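PDB 5WYB: probable enoyl-CoA hydratase/isomerase from Pseudomonas aeruginosa PA14, which probably acts as a hydro-lyase on acyl-CoA-type substrates, as expected of the enoyl-CoA hydratase/isomerase family. Local coordinates for residues 61-66 with 206-211; 110-115 with 129-134; 159-164 with 188-193. The protein carries 1 engineered substitution. All coordinates share one frame; numbering follows the deposited sequence.

Overall arrangement
Interactions 1 and 2 share the central mixed sheet, where strands 63-68 and 111-116 are parallel neighbours. Their centres lie about 9 Å apart. Interaction 1 sets helix 200-211 against strand 63-68, and interaction 2 adds strand 133-137 beside strand 111-116. Interaction 3 joins helix 157-165 to the loop before strand 193-195. Its centre is about 12 Å from that of interaction 2 and about 20 Å from that of interaction 1. Arg134 links it to interaction 2 through a salt bridge with Glu192. Along the chain, interaction 2 closes before interaction 3 opens, and interaction 1 encloses both. Each contact borders a second subunit of the hexameric assembly; interaction 3 also meets a third.

Interaction 1: residues 61-66 with 206-211; sequences IYALVV and LLAAKV
Val65 turns CG1 anti to its backbone N (chi1 172°), which leaves CG2 beside that N and aims it at Ala208. Val65 CG2 and Ala208 CB meet at 4.0 Å. Val211 has nearly the same torsion (chi1 177°). Here it is CG1, lying beside the carbonyl carbon, that reaches the strand and rests 3.8 Å from Tyr62 O.

Ala63 sits between these two contacts and has only a methyl group to offer. Its CB lies 3.8 Å from Ala208 CB. The same methyl is also 3.7 Å from Ala208 O, so it touches the helix backbone as well as its side chain. Towards the C-terminal end of helix 200-211, Ala63 CB is 4.4 Å from Val211 CB, a looser contact. No hydrogen bond crosses between the segments, and they are joined by van der Waals packing alone. The small alanines let the backbones come close: Ala63 CA and Ala208 CA are 5.6 Å apart. The short strand and helix axes approach to 8.2 Å and run almost antiparallel, at 168°.

Tyr62 starts towards the helix at CB, but its ring leads away and meets the ring of His26. Val211 also touches Val111 of the next strand and Cys176 of a second subunit.

The strand lies between helix 200-211 on one face and helix 42-56 on the other. Ala63 and Val65 face the first, while Leu64 packs on Ile52 and Leu55 of the second. A parallel strand of the central sheet, flanked in this way by a helix about 140 residues further along the chain, fits the crotonase fold of the enoyl-CoA hydratase/isomerase family.

Interaction 2: residues 110-115 with 129-134; sequences GVSIAA and LACDIR
Ser112 and Asp132 form the tight, polar part of this contact. Ser112 N donates to Asp132 OD2 at 2.8 Å, meeting the oxygen on its anti side and 26° out of the carboxylate plane. In return, Asp132 N bonds to Ser112 OG at 2.7 Å and, weakly, to Ser112 O. The Ser112 chi1 of 67° points OG at the backbone N of Asp132. OG also makes a weak bond to Asp132 OD2. The other carboxylate oxygen, Asp132 OD1, forms salt bridges with Lys223 and with Lys171 of a second subunit.

Next comes regular pairing. Ile133 N binds Ser112 O at 3.0 Å, and Ala114 N binds Ile133 O at 2.6 Å. These bonds make strands 111-116 and 133-137 parallel neighbours in the central sheet, connected through strand 119-121 and helix 123-130, as in the crotonase fold.

The apolar side is looser. Ile113 and Ile133 lie side by side and point the same way, with CG1 of Ile113 4.2 Å from CB of Ile133. Ile133 CD1 is likewise 4.2 Å from Val111 CG2. Ala114 CB packs against Cys131 SG and Arg134 CG on the opposite face.

Interaction 3: residues 159-164 with 188-193; sequences QALPWL and IGLVEQ
A Schellman motif ends helix 182-188 at Gly189, and Leu164 of helix 157-165 packs against this turn. Gly189 has a positive phi of 95° and is tied back to the last helical turn by two bonds. The chain then runs through a loop to strand 193-195, the last strand of the central sheet within this crotonase-family chain. The contact thus joins a helix to the turn and loop that lead into the sheet.

Leu164 makes the largest contribution. Its CG stands anti to the carbonyl carbon (chi1 -70°), and CD2 extends over the loop backbone. There CD2 lies 3.5 Å from Gly189 O and 3.7 Å from Leu190 O. Leu164 CB adds a contact of 3.8 Å with Gly189 O. One leucine side chain therefore rests on two successive carbonyl oxygens. Leu164 CA and Gly189 CA are 5.9 Å apart.

One turn earlier, Leu161 meets Leu190 obliquely, methyl against methyl, with their CD1 atoms 4.0 Å apart. Both side chains leave their backbones at an angle to the contact, and only their ends converge. Leu161 also packs on Ala170 and Ile174 of helix 167-174.

No hydrogen bond crosses between the two segments. Glu192 finds its polar partner outside them, in Arg134: the backbone N of Arg134 donates to Glu192 OE1. Glu192 OE2 forms a salt bridge with Arg134 NH2 and lies 4.3 Å from Leu164 CD2.

Interaction 1: residues 61-66 with 206-211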
loop_
_atom_site.group_PDB
_atom_site.type_symbol
_atom_site.label_atom_id
_atom_site.label_comp_id
_atom_site.label_asym_id
_atom_site.label_seq_id
_atom_site.Cartn_x
_atom_site.Cartn_y
_atom_site.Cartn_z
ATOM N N ILE A 61 -27.745 8.022 20.091
ATOM C CA ILE A 61 -27.995 7.373 18.813
ATOM C C ILE A 61 -26.941 6.295 18.617
ATOM O O ILE A 61 -25.747 6.600 18.519
ATOM C CB ILE A 61 -27.963 8.382 17.656
ATOM C CG1 ILE A 61 -29.023 9.467 17.857
ATOM C CG2 ILE A 61 -28.130 7.681 16.333
ATOM C CD1 ILE A 61 -30.410 8.935 18.113
ATOM N N TYR A 62 -27.371 5.035 18.557
ATOM C CA TYR A 62 -26.447 3.936 18.320
ATOM C C TYR A 62 -26.569 3.346 16.926
ATOM O O TYR A 62 -25.696 2.573 16.522
ATOM C CB TYR A 62 -26.648 2.814 19.353
ATOM C CG TYR A 62 -26.634 3.256 20.802
ATOM C CD1 TYR A 62 -25.997 4.435 21.199
ATOM C CD2 TYR A 62 -27.246 2.485 21.778
ATOM C CE1 TYR A 62 -25.992 4.833 22.526
ATOM C CE2 TYR A 62 -27.246 2.874 23.105
ATOM C CZ TYR A 62 -26.618 4.047 23.476
ATOM O OH TYR A 62 -26.619 4.431 24.798
ATOM N N ALA A 63 -27.614 3.685 16.180
ATOM C CA ALA A 63 -27.878 3.031 14.909
ATOM C C ALA A 63 -28.601 4.002 13.991
ATOM O O ALA A 63 -28.994 5.100 14.388
ATOM C CB ALA A 63 -28.689 1.742 15.101
ATOM N N LEU A 64 -28.795 3.570 12.755
ATOM C CA LEU A 64 -29.320 4.450 11.729
ATOM C C LEU A 64 -29.954 3.602 10.638
ATOM O O LEU A 64 -29.376 2.599 10.210
ATOM C CB LEU A 64 -28.194 5.322 11.182
ATOM C CG LEU A 64 -28.429 6.353 10.094
ATOM C CD1 LEU A 64 -27.454 7.491 10.293
ATOM C CD2 LEU A 64 -28.188 5.718 8.763
ATOM N N VAL A 65 -31.138 4.008 10.200
ATOM C CA VAL A 65 -31.854 3.374 9.102
ATOM C C VAL A 65 -32.214 4.462 8.104
ATOM O O VAL A 65 -32.766 5.497 8.491
ATOM C CB VAL A 65 -33.125 2.651 9.592
ATOM C CG1 VAL A 65 -33.944 2.175 8.414
ATOM C CG2 VAL A 65 -32.777 1.494 10.518
ATOM N N VAL A 66 -31.895 4.250 6.834
ATOM C CA VAL A 66 -32.405 5.113 5.778
ATOM C C VAL A 66 -33.235 4.276 4.815
ATOM O O VAL A 66 -32.953 3.093 4.575
ATOM C CB VAL A 66 -31.291 5.894 5.040
ATOM C CG1 VAL A 66 -29.937 5.667 5.687
ATOM C CG2 VAL A 66 -31.248 5.549 3.553
ATOM N N LEU A 206 -35.776 -3.221 13.488
ATOM C CA LEU A 206 -35.618 -4.270 14.486
ATOM C C LEU A 206 -34.184 -4.764 14.552
ATOM O O LEU A 206 -33.708 -5.131 15.631
ATOM C CB LEU A 206 -36.565 -5.436 14.196
ATOM C CG LEU A 206 -36.932 -6.269 15.421
ATOM C CD1 LEU A 206 -37.675 -5.408 16.427
ATOM C CD2 LEU A 206 -37.773 -7.467 15.028
ATOM N N LEU A 207 -33.486 -4.796 13.418
ATOM C CA LEU A 207 -32.053 -5.061 13.452
ATOM C C LEU A 207 -31.301 -3.916 14.115
ATOM O O LEU A 207 -30.318 -4.150 14.823
ATOM C CB LEU A 207 -31.526 -5.306 12.037
ATOM C CG LEU A 207 -30.062 -5.720 11.929
ATOM C CD1 LEU A 207 -29.759 -6.872 12.863
ATOM C CD2 LEU A 207 -29.695 -6.082 10.502
ATOM N N ALA A 208 -31.765 -2.681 13.923
ATOM C CA ALA A 208 -31.162 -1.543 14.602
ATOM C C ALA A 208 -31.415 -1.569 16.103
ATOM O O ALA A 208 -30.727 -0.869 16.847
ATOM C CB ALA A 208 -31.687 -0.239 14.003
ATOM N N ALA A 209 -32.382 -2.357 16.566
ATOM C CA ALA A 209 -32.602 -2.472 18.000
ATOM C C ALA A 209 -31.649 -3.469 18.642
ATOM O O ALA A 209 -31.300 -3.314 19.818
ATOM C CB ALA A 209 -34.048 -2.871 18.286
ATOM N N LYS A 210 -31.229 -4.497 17.901
ATOM C CA LYS A 210 -30.234 -5.417 18.433
ATOM C C LYS A 210 -28.916 -4.706 18.697
ATOM O O LYS A 210 -28.167 -5.099 19.597
ATOM C CB LYS A 210 -30.023 -6.591 17.472
ATOM C CG LYS A 210 -31.206 -7.539 17.368
ATOM C CD LYS A 210 -30.899 -8.713 16.452
ATOM C CE LYS A 210 -32.048 -9.720 16.416
ATOM N NZ LYS A 210 -33.313 -9.141 15.867
ATOM N N VAL A 211 -28.626 -3.651 17.935
ATOM C CA VAL A 211 -27.368 -2.929 18.102
ATOM C C VAL A 211 -27.357 -2.156 19.409
ATOM O O VAL A 211 -26.336 -2.097 20.102
ATOM C CB VAL A 211 -27.127 -2.008 16.897
ATOM C CG1 VAL A 211 -25.859 -1.198 17.105
ATOM C CG2 VAL A 211 -27.058 -2.850 15.638
#

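Interaction 2: residues 110-115 with 129-134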
loop_
_atom_site.group_PDB
_atom_site.type_symbol
_atom_site.label_atom_id
_atom_site.label_comp_id
_atom_site.label_asym_id
_atom_site.label_seq_id
_atom_site.Cartn_x
_atom_site.Cartn_y
_atom_site.Cartn_z
ATOM N N GLY A 110 -22.047 4.795 14.548
ATOM C CA GLY A 110 -22.824 3.606 14.823
ATOM C C GLY A 110 -23.020 2.775 13.569
ATOM O O GLY A 110 -22.341 2.950 12.556
ATOM N N VAL A 111 -23.980 1.861 13.638
ATOM C CA VAL A 111 -24.295 1.003 12.501
ATOM C C VAL A 111 -25.438 1.619 11.703
ATOM O O VAL A 111 -26.383 2.187 12.261
ATOM C CB VAL A 111 -24.638 -0.418 12.970
ATOM C CG1 VAL A 111 -25.879 -0.372 13.763
ATOM C CG2 VAL A 111 -24.822 -1.346 11.779
ATOM N N SER A 112 -25.335 1.532 10.382
ATOM C CA SER A 112 -26.323 2.081 9.470
ATOM C C SER A 112 -26.907 0.949 8.643
ATOM O O SER A 112 -26.164 0.112 8.119
ATOM C CB SER A 112 -25.704 3.111 8.543
ATOM O OG SER A 112 -24.789 2.465 7.673
ATOM N N ILE A 113 -28.229 0.940 8.500
ATOM C CA ILE A 113 -28.933 -0.134 7.813
ATOM C C ILE A 113 -29.779 0.465 6.700
ATOM O O ILE A 113 -30.646 1.308 6.954
ATOM C CB ILE A 113 -29.799 -0.948 8.790
ATOM C CG1 ILE A 113 -28.906 -1.675 9.798
ATOM C CG2 ILE A 113 -30.626 -1.943 8.027
ATOM C CD1 ILE A 113 -29.574 -1.952 11.111
ATOM N N ALA A 114 -29.525 0.034 5.469
ATOM C CA ALA A 114 -30.333 0.440 4.327
ATOM C C ALA A 114 -31.543 -0.485 4.202
ATOM O O ALA A 114 -31.389 -1.697 4.031
ATOM C CB ALA A 114 -29.502 0.418 3.047
ATOM N N ALA A 115 -32.741 0.086 4.289
ATOM C CA ALA A 115 -33.992 -0.663 4.135
ATOM C C ALA A 115 -34.517 -0.401 2.730
ATOM O O ALA A 115 -35.282 0.531 2.497
ATOM C CB ALA A 115 -35.008 -0.257 5.194
ATOM N N LEU A 129 -25.034 1.233 -0.722
ATOM C CA LEU A 129 -23.669 0.739 -0.575
ATOM C C LEU A 129 -22.909 1.488 0.516
ATOM O O LEU A 129 -22.028 0.915 1.165
ATOM C CB LEU A 129 -22.933 0.861 -1.906
ATOM C CG LEU A 129 -23.519 0.041 -3.050
ATOM C CD1 LEU A 129 -22.942 0.513 -4.367
ATOM C CD2 LEU A 129 -23.215 -1.423 -2.824
ATOM N N ALA A 130 -23.253 2.757 0.744
ATOM C CA ALA A 130 -22.610 3.534 1.794
ATOM C C ALA A 130 -22.996 3.047 3.181
ATOM O O ALA A 130 -22.227 3.221 4.132
ATOM C CB ALA A 130 -22.963 5.011 1.632
ATOM N N CYS A 131 -24.176 2.447 3.324
ATOM C CA CYS A 131 -24.607 1.944 4.618
ATOM C C CYS A 131 -23.866 0.664 4.968
ATOM O O CYS A 131 -23.259 0.016 4.117
ATOM C CB CYS A 131 -26.111 1.681 4.628
ATOM S SG CYS A 131 -27.124 3.147 4.456
ATOM N N ASP A 132 -23.935 0.296 6.245
ATOM C CA ASP A 132 -23.263 -0.919 6.698
ATOM C C ASP A 132 -23.987 -2.171 6.221
ATOM O O ASP A 132 -23.359 -3.108 5.714
ATOM C CB ASP A 132 -23.150 -0.920 8.222
ATOM C CG ASP A 132 -22.294 0.210 8.744
ATOM O OD1 ASP A 132 -21.203 0.451 8.175
ATOM O OD2 ASP A 132 -22.725 0.856 9.722
ATOM N N ILE A 133 -25.306 -2.220 6.391
ATOM C CA ILE A 133 -26.091 -3.405 6.066
ATOM C C ILE A 133 -27.258 -3.007 5.175
ATOM O O ILE A 133 -27.823 -1.914 5.302
ATOM C CB ILE A 133 -26.590 -4.118 7.343
ATOM C CG1 ILE A 133 -25.416 -4.420 8.281
ATOM C CG2 ILE A 133 -27.324 -5.404 6.994
ATOM C CD1 ILE A 133 -25.824 -4.790 9.686
ATOM N N ARG A 134 -27.621 -3.901 4.261
ATOM C CA ARG A 134 -28.721 -3.682 3.336
ATOM C C ARG A 134 -29.787 -4.751 3.534
ATOM O O ARG A 134 -29.473 -5.941 3.609
ATOM C CB ARG A 134 -28.215 -3.685 1.897
ATOM C CG ARG A 134 -27.418 -2.447 1.531
ATOM C CD ARG A 134 -26.284 -2.799 0.596
ATOM N NE ARG A 134 -25.332 -3.675 1.262
ATOM C CZ ARG A 134 -24.378 -3.248 2.080
ATOM N NH1 ARG A 134 -24.244 -1.951 2.321
ATOM N NH2 ARG A 134 -23.560 -4.116 2.658
#

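Interaction 3: residues 159-164 with 188-193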
loop_
_atom_site.group_PDB
_atom_site.type_symbol
_atom_site.label_atom_id
_atom_site.label_comp_id
_atom_site.label_asym_id
_atom_site.label_seq_id
_atom_site.Cartn_x
_atom_site.Cartn_y
_atom_site.Cartn_z
ATOM N N GLN A 159 -16.081 1.480 -6.693
ATOM C CA GLN A 159 -15.289 0.804 -5.679
ATOM C C GLN A 159 -16.133 -0.021 -4.730
ATOM O O GLN A 159 -15.744 -1.130 -4.369
ATOM C CB GLN A 159 -14.473 1.826 -4.865
ATOM C CG GLN A 159 -13.625 2.769 -5.697
ATOM C CD GLN A 159 -12.717 2.031 -6.638
ATOM O OE1 GLN A 159 -11.986 1.137 -6.234
ATOM N NE2 GLN A 159 -12.782 2.374 -7.910
ATOM N N ALA A 160 -17.289 0.498 -4.323
ATOM C CA ALA A 160 -18.107 -0.203 -3.344
ATOM C C ALA A 160 -18.745 -1.454 -3.938
ATOM O O ALA A 160 -18.761 -2.506 -3.292
ATOM C CB ALA A 160 -19.170 0.738 -2.783
ATOM N N LEU A 161 -19.271 -1.368 -5.166
ATOM C CA LEU A 161 -19.984 -2.512 -5.735
ATOM C C LEU A 161 -19.097 -3.743 -5.887
ATOM O O LEU A 161 -19.459 -4.796 -5.351
ATOM C CB LEU A 161 -20.646 -2.126 -7.063
ATOM C CG LEU A 161 -21.538 -3.205 -7.693
ATOM C CD1 LEU A 161 -22.680 -3.584 -6.759
ATOM C CD2 LEU A 161 -22.086 -2.762 -9.043
ATOM N N PRO A 162 -17.937 -3.688 -6.566
ATOM C CA PRO A 162 -17.088 -4.892 -6.607
ATOM C C PRO A 162 -16.580 -5.306 -5.244
ATOM O O PRO A 162 -16.233 -6.477 -5.054
ATOM C CB PRO A 162 -15.936 -4.479 -7.533
ATOM C CG PRO A 162 -15.880 -3.008 -7.440
ATOM C CD PRO A 162 -17.300 -2.555 -7.257
ATOM N N TRP A 163 -16.527 -4.388 -4.294
ATOM C CA TRP A 163 -16.055 -4.708 -2.959
ATOM C C TRP A 163 -16.946 -5.779 -2.305
ATOM O O TRP A 163 -16.437 -6.647 -1.694
ATOM C CB TRP A 163 -15.885 -3.460 -2.095
ATOM C CG TRP A 163 -15.106 -3.598 -0.823
ATOM C CD1 TRP A 163 -15.571 -3.462 0.388
ATOM C CD2 TRP A 163 -13.724 -3.872 -0.686
ATOM N NE1 TRP A 163 -14.612 -3.633 1.295
ATOM C CE2 TRP A 163 -13.447 -3.889 0.661
ATOM C CE3 TRP A 163 -12.698 -4.103 -1.574
ATOM C CZ2 TRP A 163 -12.187 -4.127 1.156
ATOM C CZ3 TRP A 163 -11.453 -4.339 -1.079
ATOM C CH2 TRP A 163 -11.211 -4.345 0.266
ATOM N N LEU A 164 -18.257 -5.686 -2.467
ATOM C CA LEU A 164 -19.178 -6.677 -1.947
ATOM C C LEU A 164 -19.468 -7.856 -2.859
ATOM O O LEU A 164 -19.385 -8.964 -2.416
ATOM C CB LEU A 164 -20.537 -6.098 -1.636
ATOM C CG LEU A 164 -20.865 -5.146 -0.507
ATOM C CD1 LEU A 164 -20.371 -3.789 -0.857
ATOM C CD2 LEU A 164 -22.343 -5.074 -0.228
ATOM N N ILE A 188 -25.466 -12.803 -4.570
ATOM C CA ILE A 188 -24.143 -12.307 -4.924
ATOM C C ILE A 188 -23.499 -11.487 -3.816
ATOM O O ILE A 188 -22.348 -11.065 -3.966
ATOM C CB ILE A 188 -24.199 -11.488 -6.227
ATOM C CG1 ILE A 188 -25.103 -10.274 -6.053
ATOM C CG2 ILE A 188 -24.673 -12.353 -7.372
ATOM C CD1 ILE A 188 -25.266 -9.461 -7.309
ATOM N N GLY A 189 -24.198 -11.254 -2.709
ATOM C CA GLY A 189 -23.655 -10.488 -1.607
ATOM C C GLY A 189 -23.998 -9.015 -1.607
ATOM O O GLY A 189 -23.553 -8.292 -0.702
ATOM N N LEU A 190 -24.769 -8.539 -2.584
ATOM C CA LEU A 190 -25.129 -7.128 -2.608
ATOM C C LEU A 190 -26.016 -6.754 -1.428
ATOM O O LEU A 190 -25.894 -5.646 -0.890
ATOM C CB LEU A 190 -25.810 -6.785 -3.931
ATOM C CG LEU A 190 -26.388 -5.380 -4.102
ATOM C CD1 LEU A 190 -25.332 -4.301 -3.872
ATOM C CD2 LEU A 190 -27.005 -5.236 -5.480
ATOM N N VAL A 191 -26.908 -7.656 -1.006
ATOM C CA VAL A 191 -27.726 -7.461 0.185
ATOM C C VAL A 191 -27.480 -8.617 1.141
ATOM O O VAL A 191 -27.005 -9.687 0.756
ATOM C CB VAL A 191 -29.229 -7.348 -0.133
ATOM C CG1 VAL A 191 -29.490 -6.190 -1.070
ATOM C CG2 VAL A 191 -29.737 -8.642 -0.729
ATOM N N GLU A 192 -27.811 -8.385 2.407
ATOM C CA GLU A 192 -27.627 -9.404 3.433
ATOM C C GLU A 192 -28.919 -10.097 3.832
ATOM O O GLU A 192 -28.865 -11.216 4.348
ATOM C CB GLU A 192 -26.991 -8.807 4.693
ATOM C CG GLU A 192 -25.533 -8.348 4.534
ATOM C CD GLU A 192 -25.414 -7.152 3.638
ATOM O OE1 GLU A 192 -26.035 -6.115 3.960
ATOM O OE2 GLU A 192 -24.738 -7.277 2.593
ATOM N N GLN A 193 -30.071 -9.461 3.634
ATOM C CA GLN A 193 -31.342 -10.053 4.023
ATOM C C GLN A 193 -32.413 -9.629 3.032
ATOM O O GLN A 193 -32.531 -8.441 2.721
ATOM C CB GLN A 193 -31.741 -9.639 5.444
ATOM C CG GLN A 193 -33.008 -10.322 5.932
ATOM C CD GLN A 193 -33.504 -9.803 7.269
ATOM O OE1 GLN A 193 -33.055 -8.771 7.755
ATOM N NE2 GLN A 193 -34.444 -10.525 7.869
#